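Local atomic coordinates of 16S rRNA (guanine(1405)-N(7))-methyltransferase (Klebsiella pneumoniae, PDB entry 6PI9), a protein that probably methylates N7 of guanine 1405 in 16S rRNA, using S-adenosyl-L-methionine as methyl donor, and so confers resistance to various aminoglycosides. Residues L120-G123 with L124-L128; V223-E226 with K227-A230; A230-F233 with E234-P238. All blocks are in the same frame, centred on the assembly; numbering follows the deposited sequence.

Contact 1: residues L120-G123 with L124-L128; sequences LACG and LNPIL. With SAH (S-adenosyl-L-homocysteine), chain B.
C122 and N125 close a tight type II' turn between strand 117-120 and helix 125-131, the glycine-bearing loop by which a Rossmann-like methyltransferase receives its cofactor. The bond that shuts the turn runs from N125 N to C122 O at 2.8 Å, with the donor tilted 25° from the carbonyl plane. G123 makes the bend with a positive phi, 53°, a backbone shape that suits glycine. Beyond the turn, the P126 ring lies against C122, its CD 3.5 Å from C122 CB, while SG of the cysteine, turned between its own backbone N and carbonyl carbon (chi1 62°), reaches CG of the same ring. L124 occupies the N-cap position, and its O takes the N-H of I127, three residues on, as the helix starts.

On the cofactor side the loop's polar grip comes from its backbone. The amino N of S-adenosyl-L-homocysteine donates to A121 O at 2.8 Å, and A121 CB packs beside the ribose, 3.2 Å from the O4' atom of the ligand. The ligand's OXT comes to 3.9 Å from N125 CB, but the amide of N125 turns away and ND2 bonds to D119. D141, which also hydrogen-bonds S-adenosyl-L-homocysteine, takes the N-H of G123. Around the turn, L124 packs on helices 83-87 and 144-157, P126 touches V150 of the latter, and N125 rests on strand 179-183.

Contact 2: residues V223-E226 with K227-A230; sequences VGME and KHYA
M225 O takes the N-H of Y229 at 2.8 Å, almost straight at 173°, and this is the shortest hydrogen bond in the first turn of helix 225-236. Two more bonds of the same i to i+4 kind flank it: H228 N donates to G224 O, lying in the carbonyl plane, and A230 N donates to E226 O, each at 3.0 Å. G224 is the N-cap, its positive phi of 85° being one that glycine readily adopts as the chain enters the helix.

The side chains add a CH-pi contact one turn apart. M225 starts with CG anti to its carbonyl carbon (chi1 -76°) and then bends at both following torsions, which swings the thioether forward along the helix, toward Y229, and lays the methyl on one face of the tyrosine ring. SD stays farther off, above the same ring and 5.2 Å from its centroid, and adds only a distant Met-aromatic contact. The far end of the tyrosine is held by R216, whose NH1 bonds to Y229 OH, and its ring also meets that of F213.

This end of the helix belongs to the dimer interface. H228 NE2 bonds to V223 O of the second subunit, the reciprocal bond forms as well, and the two H228 rings meet; M225 packs on its own counterpart there. E226 instead serves its own chain, with OE1 in a salt bridge to R246, and K227 NZ pairs with D231 farther along the helix. In the methionine-tyrosine contact, M225 CE lies 3.3 Å from Y229 CZ, displaced from the ring centre toward the hydroxyl-bearing rim.

Contact 3: residues A230-F233 with E234-P238; sequences ADWF and ERILP
W232 carries its indole with CG trans to the backbone N (chi1 172°), and I236, one turn on, has CG1 between its backbone N and carbonyl carbon (chi1 65°); together these torsions lay the isoleucine over one face of the indole. CG1 of I236 stands 3.8 Å from the centroid of the six-membered ring of W232, a CH-pi contact, while its CG2 covers the pyrrole side, 3.6 Å from W232 NE1. R235 comes in differently: its chain bends at chi3 and brings NH2 to the edge of the indole, 3.5 Å from W232 CD1, with guanidinium and ring planes 84° apart. That is an edge approach, with no stacking of the two planes.

All this happens on the last turns of helix 225-236, where the backbone bonding runs out. I236 N still donates to W232 O at 2.9 Å, and L237 N to F233 O, but L237 has already left helical angles and P238 follows. R235 N donates to D231 O and, weakly, to W232 O as well.

F233 faces the sheet, packing on V257 of strand 252-259 and meeting F213 edge-to-face. Helix 186-192 borders it through L186, which touches W232 too, and V223 of the second subunit lies against the indole. At the tail of the helix, L237 CD1 rests obliquely near the F233 ring, 3.8 Å from CZ.

In the fold
Contact 1 is wholly buried, its centre about 7 Å from that of the chain; contacts 2 and 3 both centre about 20 Å out and are only partly buried. The last two share A230 and helix 225-236, one at its start and the other at its end, their centres about 12 Å apart, and both touch the second subunit. Contact 1, whose nearest atoms are about 14 Å from contact 2 and about 12 Å from contact 3, touches neither. The chemistry follows the place: a loop at the cofactor uses backbone carbonyls and a glycine, whereas the outer helix adds sulfur, aromatic and aliphatic packing to its backbone bonds, with charged K227, D231 and R235 on its outer side.

Contact 1: residues L120-G123 with L124-L128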
loop_
_atom_site.group_PDB
_atom_site.type_symbol
_atom_site.label_atom_id
_atom_site.label_comp_id
_atom_site.label_asym_id
_atom_site.label_seq_id
_atom_site.Cartn_x
_atom_site.Cartn_y
_atom_site.Cartn_z
ATOM N N LEU A 120 -0.505 13.720 -13.901
ATOM C CA LEU A 120 0.026 12.463 -14.437
ATOM C C LEU A 120 -0.184 11.393 -13.387
ATOM O O LEU A 120 0.151 11.613 -12.221
ATOM C CB LEU A 120 1.523 12.550 -14.736
ATOM C CG LEU A 120 2.003 13.035 -16.092
ATOM C CD1 LEU A 120 1.588 14.445 -16.232
ATOM C CD2 LEU A 120 3.520 12.958 -16.143
ATOM N N ALA A 121 -0.775 10.273 -13.795
ATOM C CA ALA A 121 -1.191 9.243 -12.862
ATOM C C ALA A 121 -2.136 9.868 -11.849
ATOM O O ALA A 121 -1.908 9.863 -10.648
ATOM C CB ALA A 121 0.021 8.601 -12.172
ATOM N N CYS A 122 -3.241 10.405 -12.380
ATOM C CA CYS A 122 -4.054 11.394 -11.689
ATOM C C CYS A 122 -4.932 10.805 -10.608
ATOM O O CYS A 122 -5.335 11.545 -9.709
ATOM C CB CYS A 122 -4.949 12.149 -12.695
ATOM S SG CYS A 122 -6.151 11.092 -13.572
ATOM N N GLY A 123 -5.212 9.501 -10.664
ATOM C CA GLY A 123 -6.164 8.930 -9.720
ATOM C C GLY A 123 -7.455 9.709 -9.747
ATOM O O GLY A 123 -7.976 10.022 -10.809
ATOM N N LEU A 124 -7.955 10.101 -8.568
ATOM C CA LEU A 124 -9.106 11.001 -8.512
ATOM C C LEU A 124 -8.721 12.455 -8.227
ATOM O O LEU A 124 -9.593 13.283 -7.978
ATOM C CB LEU A 124 -10.103 10.533 -7.462
ATOM C CG LEU A 124 -10.715 9.156 -7.711
ATOM C CD1 LEU A 124 -11.648 8.819 -6.541
ATOM C CD2 LEU A 124 -11.485 9.057 -9.066
ATOM N N ASN A 125 -7.432 12.787 -8.260
ATOM C CA ASN A 125 -7.026 14.135 -7.875
ATOM C C ASN A 125 -7.666 15.243 -8.716
ATOM O O ASN A 125 -7.865 16.343 -8.170
ATOM C CB ASN A 125 -5.499 14.234 -7.925
ATOM C CG ASN A 125 -5.007 15.571 -7.392
ATOM O OD1 ASN A 125 -5.204 15.886 -6.201
ATOM N ND2 ASN A 125 -4.407 16.372 -8.267
ATOM N N PRO A 126 -7.979 15.058 -10.009
ATOM C CA PRO A 126 -8.589 16.180 -10.768
ATOM C C PRO A 126 -9.962 16.577 -10.277
ATOM O O PRO A 126 -10.399 17.722 -10.512
ATOM C CB PRO A 126 -8.605 15.655 -12.211
ATOM C CG PRO A 126 -7.878 14.226 -12.130
ATOM C CD PRO A 126 -7.230 14.119 -10.892
ATOM N N ILE A 127 -10.660 15.685 -9.578
ATOM C CA ILE A 127 -11.915 16.085 -8.948
ATOM C C ILE A 127 -11.647 16.976 -7.730
ATOM O O ILE A 127 -12.338 17.975 -7.513
ATOM C CB ILE A 127 -12.725 14.836 -8.583
ATOM C CG1 ILE A 127 -13.076 14.064 -9.858
ATOM C CG2 ILE A 127 -13.987 15.226 -7.797
ATOM C CD1 ILE A 127 -13.739 12.736 -9.596
ATOM N N LEU A 128 -10.633 16.639 -6.932
ATOM C CA LEU A 128 -10.219 17.496 -5.820
ATOM C C LEU A 128 -9.802 18.875 -6.315
ATOM O O LEU A 128 -10.318 19.896 -5.840
ATOM C CB LEU A 128 -9.079 16.828 -5.045
ATOM C CG LEU A 128 -8.511 17.577 -3.834
ATOM C CD1 LEU A 128 -9.665 18.018 -2.905
ATOM C CD2 LEU A 128 -7.554 16.664 -3.103
HETATM N N SAH B . -1.354 11.426 -8.340
HETATM C CA SAH B . -2.561 10.917 -7.652
HETATM C CB SAH B . -2.512 9.405 -7.528
HETATM C CG SAH B . -1.241 8.783 -6.880
HETATM S SD SAH B . -1.485 6.976 -6.551
HETATM C C SAH B . -2.700 11.547 -6.252
HETATM O O SAH B . -1.653 11.960 -5.712
HETATM O OXT SAH B . -3.795 11.601 -5.658
HETATM C "C5'" SAH B . -0.479 6.314 -7.948
HETATM C "C4'" SAH B . -1.241 6.299 -9.307
HETATM O "O4'" SAH B . -0.322 5.971 -10.372
HETATM C "C3'" SAH B . -2.459 5.341 -9.449
HETATM O "O3'" SAH B . -3.638 6.076 -9.830
HETATM C "C2'" SAH B . -2.074 4.372 -10.566
HETATM O "O2'" SAH B . -3.224 4.076 -11.363
HETATM C "C1'" SAH B . -1.080 5.239 -11.353
HETATM N N9 SAH B . -0.078 4.489 -12.085
HETATM C C8 SAH B . 0.760 3.523 -11.589
HETATM N N7 SAH B . 1.627 3.172 -12.586
HETATM C C5 SAH B . 1.282 3.874 -13.712
HETATM C C6 SAH B . 1.752 3.895 -15.005
HETATM N N6 SAH B . 2.701 3.086 -15.429
HETATM N N1 SAH B . 1.209 4.817 -15.884
HETATM C C2 SAH B . 0.175 5.614 -15.523
HETATM N N3 SAH B . -0.324 5.602 -14.247
HETATM C C4 SAH B . 0.255 4.724 -13.380
#

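Contact 2: residues V223-E226 with K227-A230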
loop_
_atom_site.group_PDB
_atom_site.type_symbol
_atom_site.label_atom_id
_atom_site.label_comp_id
_atom_site.label_asym_id
_atom_site.label_seq_id
_atom_site.Cartn_x
_atom_site.Cartn_y
_atom_site.Cartn_z
ATOM N N VAL A 223 11.430 4.575 9.144
ATOM C CA VAL A 223 12.769 4.267 8.659
ATOM C C VAL A 223 13.377 5.465 7.900
ATOM O O VAL A 223 14.430 5.342 7.244
ATOM C CB VAL A 223 12.689 2.988 7.812
ATOM C CG1 VAL A 223 11.973 1.867 8.657
ATOM C CG2 VAL A 223 11.924 3.262 6.526
ATOM N N GLY A 224 12.730 6.635 7.951
ATOM C CA GLY A 224 13.336 7.794 7.284
ATOM C C GLY A 224 13.033 7.932 5.819
ATOM O O GLY A 224 13.916 8.360 5.025
ATOM N N MET A 225 11.799 7.593 5.416
ATOM C CA MET A 225 11.420 7.628 4.003
ATOM C C MET A 225 11.523 9.020 3.418
ATOM O O MET A 225 11.934 9.177 2.255
ATOM C CB MET A 225 9.996 7.097 3.831
ATOM C CG MET A 225 9.981 5.604 3.946
ATOM S SD MET A 225 11.395 5.021 2.982
ATOM C CE MET A 225 11.040 5.521 1.295
ATOM N N GLU A 226 11.134 10.051 4.184
ATOM C CA GLU A 226 11.137 11.401 3.617
ATOM C C GLU A 226 12.543 11.794 3.168
ATOM O O GLU A 226 12.753 12.263 2.043
ATOM C CB GLU A 226 10.619 12.410 4.629
ATOM C CG GLU A 226 10.421 13.821 4.072
ATOM C CD GLU A 226 9.908 14.778 5.164
ATOM O OE1 GLU A 226 10.197 16.001 5.103
ATOM O OE2 GLU A 226 9.291 14.276 6.130
ATOM N N LYS A 227 13.519 11.662 4.063
ATOM C CA LYS A 227 14.890 11.974 3.669
ATOM C C LYS A 227 15.366 11.074 2.556
ATOM O O LYS A 227 16.152 11.492 1.688
ATOM C CB LYS A 227 15.837 11.863 4.878
ATOM C CG LYS A 227 17.273 12.312 4.512
ATOM C CD LYS A 227 18.322 11.831 5.512
ATOM C CE LYS A 227 19.732 11.779 4.830
ATOM N NZ LYS A 227 20.000 13.089 4.109
ATOM N N HIS A 228 14.949 9.809 2.553
ATOM C CA HIS A 228 15.429 8.937 1.490
ATOM C C HIS A 228 14.911 9.385 0.119
ATOM O O HIS A 228 15.664 9.405 -0.870
ATOM C CB HIS A 228 14.977 7.499 1.762
ATOM C CG HIS A 228 15.554 6.547 0.789
ATOM N ND1 HIS A 228 16.897 6.240 0.785
ATOM C CD2 HIS A 228 14.996 5.854 -0.231
ATOM C CE1 HIS A 228 17.141 5.386 -0.194
ATOM N NE2 HIS A 228 16.010 5.144 -0.825
ATOM N N TYR A 229 13.616 9.714 0.034
ATOM C CA TYR A 229 13.051 10.242 -1.221
ATOM C C TYR A 229 13.713 11.557 -1.634
ATOM O O TYR A 229 13.923 11.823 -2.838
ATOM C CB TYR A 229 11.557 10.481 -1.023
ATOM C CG TYR A 229 10.770 9.210 -1.039
ATOM C CD1 TYR A 229 11.091 8.204 -1.945
ATOM C CD2 TYR A 229 9.656 9.043 -0.195
ATOM C CE1 TYR A 229 10.329 7.034 -1.976
ATOM C CE2 TYR A 229 8.882 7.890 -0.221
ATOM C CZ TYR A 229 9.244 6.887 -1.107
ATOM O OH TYR A 229 8.459 5.725 -1.166
ATOM N N ALA A 230 13.925 12.445 -0.667
ATOM C CA ALA A 230 14.572 13.729 -0.969
ATOM C C ALA A 230 15.963 13.522 -1.563
ATOM O O ALA A 230 16.332 14.138 -2.580
ATOM C CB ALA A 230 14.647 14.575 0.318
#

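Contact 3: residues A230-F233 with E234-P238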
loop_
_atom_site.group_PDB
_atom_site.type_symbol
_atom_site.label_atom_id
_atom_site.label_comp_id
_atom_site.label_asym_id
_atom_site.label_seq_id
_atom_site.Cartn_x
_atom_site.Cartn_y
_atom_site.Cartn_z
ATOM N N ALA A 230 13.925 12.445 -0.667
ATOM C CA ALA A 230 14.572 13.729 -0.969
ATOM C C ALA A 230 15.963 13.522 -1.563
ATOM O O ALA A 230 16.332 14.138 -2.580
ATOM C CB ALA A 230 14.647 14.575 0.318
ATOM N N ASP A 231 16.767 12.662 -0.935
ATOM C CA ASP A 231 18.105 12.411 -1.455
ATOM C C ASP A 231 18.031 11.826 -2.851
ATOM O O ASP A 231 18.834 12.180 -3.739
ATOM C CB ASP A 231 18.880 11.433 -0.572
ATOM C CG ASP A 231 19.282 11.992 0.782
ATOM O OD1 ASP A 231 19.355 13.221 1.014
ATOM O OD2 ASP A 231 19.536 11.125 1.643
ATOM N N TRP A 232 17.103 10.889 -3.059
ATOM C CA TRP A 232 17.003 10.243 -4.353
ATOM C C TRP A 232 16.575 11.246 -5.399
ATOM O O TRP A 232 17.170 11.335 -6.495
ATOM C CB TRP A 232 15.984 9.092 -4.279
ATOM C CG TRP A 232 15.674 8.488 -5.618
ATOM C CD1 TRP A 232 16.410 7.504 -6.275
ATOM C CD2 TRP A 232 14.576 8.810 -6.474
ATOM N NE1 TRP A 232 15.823 7.232 -7.480
ATOM C CE2 TRP A 232 14.686 7.987 -7.620
ATOM C CE3 TRP A 232 13.481 9.684 -6.365
ATOM C CZ2 TRP A 232 13.796 8.050 -8.651
ATOM C CZ3 TRP A 232 12.545 9.718 -7.407
ATOM C CH2 TRP A 232 12.721 8.911 -8.536
ATOM N N PHE A 233 15.550 12.021 -5.071
ATOM C CA PHE A 233 15.087 13.022 -6.019
ATOM C C PHE A 233 16.207 13.999 -6.373
ATOM O O PHE A 233 16.419 14.329 -7.555
ATOM C CB PHE A 233 13.868 13.755 -5.438
ATOM C CG PHE A 233 13.230 14.728 -6.416
ATOM C CD1 PHE A 233 12.744 14.273 -7.620
ATOM C CD2 PHE A 233 13.115 16.076 -6.103
ATOM C CE1 PHE A 233 12.126 15.147 -8.515
ATOM C CE2 PHE A 233 12.489 16.971 -7.018
ATOM C CZ PHE A 233 11.997 16.468 -8.211
ATOM N N GLU A 234 16.951 14.472 -5.382
ATOM C CA GLU A 234 17.959 15.471 -5.729
ATOM C C GLU A 234 19.034 14.853 -6.605
ATOM O O GLU A 234 19.635 15.549 -7.433
ATOM C CB GLU A 234 18.560 16.086 -4.474
ATOM C CG GLU A 234 17.513 16.463 -3.436
ATOM C CD GLU A 234 16.862 17.842 -3.564
ATOM O OE1 GLU A 234 16.336 18.305 -2.519
ATOM O OE2 GLU A 234 16.859 18.446 -4.664
ATOM N N ARG A 235 19.218 13.543 -6.508
ATOM C CA ARG A 235 20.242 12.885 -7.292
ATOM C C ARG A 235 19.764 12.624 -8.719
ATOM O O ARG A 235 20.540 12.749 -9.670
ATOM C CB ARG A 235 20.643 11.579 -6.607
ATOM C CG ARG A 235 21.545 10.729 -7.439
ATOM C CD ARG A 235 22.195 9.632 -6.628
ATOM N NE ARG A 235 21.244 8.662 -6.090
ATOM C CZ ARG A 235 20.722 7.663 -6.801
ATOM N NH1 ARG A 235 21.030 7.538 -8.095
ATOM N NH2 ARG A 235 19.882 6.795 -6.236
ATOM N N ILE A 236 18.495 12.304 -8.914
ATOM C CA ILE A 236 18.064 11.961 -10.282
ATOM C C ILE A 236 17.529 13.176 -11.024
ATOM O O ILE A 236 17.323 13.107 -12.246
ATOM C CB ILE A 236 17.019 10.840 -10.313
ATOM C CG1 ILE A 236 15.710 11.276 -9.650
ATOM C CG2 ILE A 236 17.580 9.551 -9.632
ATOM C CD1 ILE A 236 14.564 11.631 -10.597
ATOM N N LEU A 237 17.283 14.283 -10.340
ATOM C CA LEU A 237 16.663 15.406 -11.039
ATOM C C LEU A 237 17.529 15.838 -12.232
ATOM O O LEU A 237 18.694 16.187 -12.041
ATOM C CB LEU A 237 16.476 16.594 -10.090
ATOM C CG LEU A 237 15.793 17.815 -10.723
ATOM C CD1 LEU A 237 14.345 17.455 -11.023
ATOM C CD2 LEU A 237 15.868 18.995 -9.765
ATOM N N PRO A 238 16.992 15.879 -13.454
ATOM C CA PRO A 238 17.787 16.368 -14.603
ATOM C C PRO A 238 18.346 17.770 -14.392
ATOM O O PRO A 238 17.709 18.630 -13.782
ATOM C CB PRO A 238 16.782 16.353 -15.757
ATOM C CG PRO A 238 15.747 15.337 -15.362
ATOM C CD PRO A 238 15.643 15.457 -13.850
#